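Side-chain contacts in protein tudor (Drosophila melanogaster, PDB 4Q5W), which is required in oogenesis for primordial germ cell formation and abdominal segmentation, and may act with the Piwi proteins Aub and AGO3 in piRNA metabolism: residues E95-Q98 / E99-L102; Q175-L178 / K179-K183. One frame throughout, in Å; residues are numbered along the deposited sequence. Where two conformers were deposited one is given.

This chain is the ninth extended Tudor domain of the protein, and the two contacts sit at its opposite ends, on opposite sides of the chain's centre. Contact 1 (95-98 with 99-102) is a turn on the Tudor side, packed against helix 25-37 and strands 52-56 and 63-71. Contact 2 (175-178 with 179-183) is the end of the last helix, beside helix 122-134. They lie about 50 Å apart between centres and about 40 Å between nearest atoms. Both are local. Extended Tudor domains typically bind symmetrically dimethylated arginine, as in Aubergine, with the Tudor part; no ligand is bound in this model, and neither contact is known to take part.

Contact 1 (E95-Q98 / E99-L102); sequences ELPQ and EFTL
Pro-97 meets Phe-100 at the edge of the phenyl ring. The pyrrolidine CG lies in the ring plane, 3.8 Å from Phe-100 CE2, while Pro-97 CB approaches Phe-100 CD2 to 3.7 Å. Leu-96 arrives obliquely, its CD1 3.8 Å from Phe-100 CB; a first torsion of 180° swings the isobutyl group beside its own carbonyl carbon and over to the phenylalanine. One face of the ring takes Glu-99 CG, 3.7 Å above the plane and offset toward the rim.

The backbone beneath holds this cluster in place. Phe-100 N donates to Pro-97 O at 3.1 Å in a nearly straight bond (166°), approaching from above the carbonyl plane. Thr-101 N reaches Gln-98 O at 3.2 Å, and the two bonds close overlapping type I beta turns in the loop that leaves strand 87-90 of the four-stranded Tudor sheet and leads to strand 108-112 of the other sheet. Thr-101 OG1 adds a second donor to Gln-98 O at 2.9 Å, from the same face as the amide, though this bond is doubtful because the threonine has another conformer.

Further out, Phe-100 packs on Ile-31 and Leu-35 of helix 25-37, with Arg-65 also against it. A serine in place of Phe-100 would probably leave Pro-97 and the helix with a gap where the buried ring had joined them. Leu-96 and Pro-97 both rest on Val-54 of strand 52-56.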
# COMPACT_ATOMS: atom_id res chain seq x y z
N GLU A 95 -12.41 13.23 12.99
CA GLU A 95 -13.62 12.73 12.35
C GLU A 95 -13.43 12.71 10.83
O GLU A 95 -12.81 13.61 10.27
CB GLU A 95 -14.83 13.60 12.69
CG GLU A 95 -15.03 13.89 14.16
CD GLU A 95 -15.49 12.68 14.97
OE1 GLU A 95 -15.70 11.60 14.38
OE2 GLU A 95 -15.63 12.81 16.20
N LEU A 96 -13.98 11.70 10.18
CA LEU A 96 -14.01 11.67 8.72
C LEU A 96 -15.14 12.56 8.21
O LEU A 96 -16.30 12.34 8.54
CB LEU A 96 -14.23 10.24 8.23
CG LEU A 96 -14.29 10.08 6.71
CD1 LEU A 96 -12.90 10.30 6.12
CD2 LEU A 96 -14.84 8.72 6.35
N PRO A 97 -14.80 13.58 7.41
CA PRO A 97 -15.84 14.45 6.87
C PRO A 97 -16.88 13.64 6.09
O PRO A 97 -16.52 12.67 5.42
CB PRO A 97 -15.07 15.38 5.93
CG PRO A 97 -13.70 15.47 6.55
CD PRO A 97 -13.44 14.07 7.07
N GLN A 98 -18.14 14.03 6.21
CA GLN A 98 -19.27 13.28 5.65
C GLN A 98 -19.15 12.97 4.16
O GLN A 98 -19.62 11.92 3.69
CB GLN A 98 -20.58 14.04 5.91
CG GLN A 98 -21.83 13.28 5.51
CD GLN A 98 -22.03 12.00 6.29
OE1 GLN A 98 -21.42 11.79 7.35
NE2 GLN A 98 -22.91 11.13 5.79
N GLU A 99 -18.53 13.88 3.41
CA GLU A 99 -18.43 13.74 1.95
C GLU A 99 -17.62 12.52 1.50
O GLU A 99 -17.70 12.12 0.33
CB GLU A 99 -17.87 15.01 1.32
CG GLU A 99 -16.47 15.39 1.80
CD GLU A 99 -15.93 16.64 1.12
OE1 GLU A 99 -16.50 17.05 0.09
OE2 GLU A 99 -14.94 17.21 1.62
N PHE A 100 -16.87 11.92 2.42
CA PHE A 100 -16.02 10.78 2.10
C PHE A 100 -16.60 9.43 2.50
O PHE A 100 -16.07 8.40 2.12
CB PHE A 100 -14.66 10.90 2.81
CG PHE A 100 -13.88 12.12 2.42
CD1 PHE A 100 -13.25 12.20 1.19
CD2 PHE A 100 -13.75 13.18 3.31
CE1 PHE A 100 -12.53 13.32 0.83
CE2 PHE A 100 -13.03 14.31 2.96
CZ PHE A 100 -12.41 14.37 1.72
N THR A 101 -17.69 9.45 3.27
CA THR A 101 -18.25 8.23 3.87
C THR A 101 -18.47 7.07 2.89
O THR A 101 -18.19 5.92 3.21
CB THR A 101 -19.59 8.54 4.57
OG1 THR A 101 -19.41 9.65 5.45
CG2 THR A 101 -20.07 7.32 5.35
N LEU A 102 -18.97 7.38 1.70
CA LEU A 102 -19.31 6.32 0.75
C LEU A 102 -18.26 6.07 -0.33
O LEU A 102 -18.46 5.23 -1.20
CB LEU A 102 -20.64 6.65 0.07
CG LEU A 102 -21.80 6.82 1.05
CD1 LEU A 102 -22.98 7.44 0.34
CD2 LEU A 102 -22.16 5.46 1.61

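Contact 2 (Q175-L178 / K179-K183); sequences QAEL and KLIQK
The closing turns of helix 166-182, the last helix of the chain, bring Leu-178 and Gln-182 together with their side chains running alongside each other. Gln-182 CG stands anti to its carbonyl carbon (chi1 -56°) and the chain runs on extended, which carries the amide back along the helix toward Leu-178. Its NE2 comes 3.9 Å from Leu-178 CD2, a contact between a polar tip and a methyl. On the way the aliphatic part skirts Leu-178 O, with Gln-182 CB 3.2 Å from that oxygen. Gln-182 OE1 makes no hydrogen bond to Leu-178 O, since both are acceptors.

One residue back round the helix, Glu-177 and Ile-181 also lie alongside one another. The CD1 methyl of Ile-181 is 3.9 Å from Glu-177 CG, and Ile-181 CG1 rests 3.3 Å from Glu-177 O. These are i to i+4 neighbours on an alpha-helix, and four consecutive backbone bonds of that spacing tie the two halves together. They run from Lys-179 N to Gln-175 O at 2.8 Å through to Gln-182 N to Leu-178 O at 2.9 Å.

Glu-177 and Leu-178 both touch Leu-124 of helix 122-134, so this flank of the helix faces its neighbour, whereas most residues of 175-183 are exposed. Lys-183 N still donates to Lys-179 O at 2.8 Å, just ahead of the chain's terminal carboxylate.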
# COMPACT_ATOMS: atom_id res chain seq x y z
N GLN A 175 17.82 -15.17 -6.08
CA GLN A 175 18.63 -16.37 -6.28
C GLN A 175 20.10 -16.00 -6.45
O GLN A 175 20.99 -16.72 -5.98
CB GLN A 175 18.13 -17.16 -7.48
CG GLN A 175 16.77 -17.82 -7.26
CD GLN A 175 16.83 -19.00 -6.32
OE1 GLN A 175 16.72 -18.86 -5.10
NE2 GLN A 175 16.99 -20.19 -6.88
N ALA A 176 20.36 -14.87 -7.11
CA ALA A 176 21.73 -14.45 -7.38
C ALA A 176 22.46 -14.07 -6.10
O ALA A 176 23.64 -14.37 -5.94
CB ALA A 176 21.75 -13.29 -8.37
N GLU A 177 21.75 -13.44 -5.17
CA GLU A 177 22.32 -13.05 -3.89
C GLU A 177 22.55 -14.28 -3.00
O GLU A 177 23.61 -14.42 -2.39
CB GLU A 177 21.44 -12.02 -3.18
CG GLU A 177 22.01 -11.54 -1.85
CD GLU A 177 21.44 -10.19 -1.43
OE1 GLU A 177 21.53 -9.87 -0.22
OE2 GLU A 177 20.95 -9.44 -2.30
N LEU A 178 21.57 -15.17 -2.95
CA LEU A 178 21.74 -16.44 -2.23
C LEU A 178 22.90 -17.26 -2.79
O LEU A 178 23.64 -17.88 -2.04
CB LEU A 178 20.45 -17.27 -2.30
CG LEU A 178 19.23 -16.69 -1.59
CD1 LEU A 178 17.99 -17.53 -1.94
CD2 LEU A 178 19.44 -16.62 -0.09
N LYS A 179 23.06 -17.26 -4.11
CA LYS A 179 24.12 -18.06 -4.71
C LYS A 179 25.50 -17.47 -4.41
O LYS A 179 26.46 -18.21 -4.14
CB LYS A 179 23.92 -18.21 -6.22
CG LYS A 179 25.01 -19.03 -6.91
CD LYS A 179 24.72 -19.25 -8.39
CE LYS A 179 25.76 -20.18 -9.00
NZ LYS A 179 25.43 -20.50 -10.43
N LEU A 180 25.59 -16.15 -4.43
CA LEU A 180 26.85 -15.46 -4.13
C LEU A 180 27.32 -15.80 -2.73
O LEU A 180 28.50 -16.06 -2.50
CB LEU A 180 26.71 -13.95 -4.28
CG LEU A 180 27.96 -13.13 -3.95
CD1 LEU A 180 29.12 -13.54 -4.83
CD2 LEU A 180 27.69 -11.63 -4.10
N ILE A 181 26.38 -15.80 -1.79
CA ILE A 181 26.70 -16.07 -0.40
C ILE A 181 26.99 -17.56 -0.14
O ILE A 181 27.90 -17.91 0.63
CB ILE A 181 25.55 -15.60 0.52
CG1 ILE A 181 25.35 -14.10 0.38
CG2 ILE A 181 25.83 -15.98 1.97
CD1 ILE A 181 23.99 -13.60 0.87
N GLN A 182 26.22 -18.43 -0.79
CA GLN A 182 26.18 -19.83 -0.38
C GLN A 182 26.91 -20.80 -1.30
O GLN A 182 27.08 -21.98 -0.97
CB GLN A 182 24.73 -20.28 -0.19
CG GLN A 182 23.96 -19.43 0.80
CD GLN A 182 22.46 -19.68 0.75
OE1 GLN A 182 21.95 -20.26 -0.21
NE2 GLN A 182 21.76 -19.21 1.77
N LYS A 183 27.35 -20.32 -2.46
CA LYS A 183 28.07 -21.18 -3.39
C LYS A 183 29.48 -20.66 -3.67
O LYS A 183 29.93 -19.69 -3.06
CB LYS A 183 27.30 -21.33 -4.70
CG LYS A 183 25.84 -21.75 -4.53
CD LYS A 183 25.72 -23.15 -3.96
CE LYS A 183 24.26 -23.54 -3.78
NZ LYS A 183 24.09 -24.80 -3.01
OXT LYS A 183 30.21 -21.21 -4.50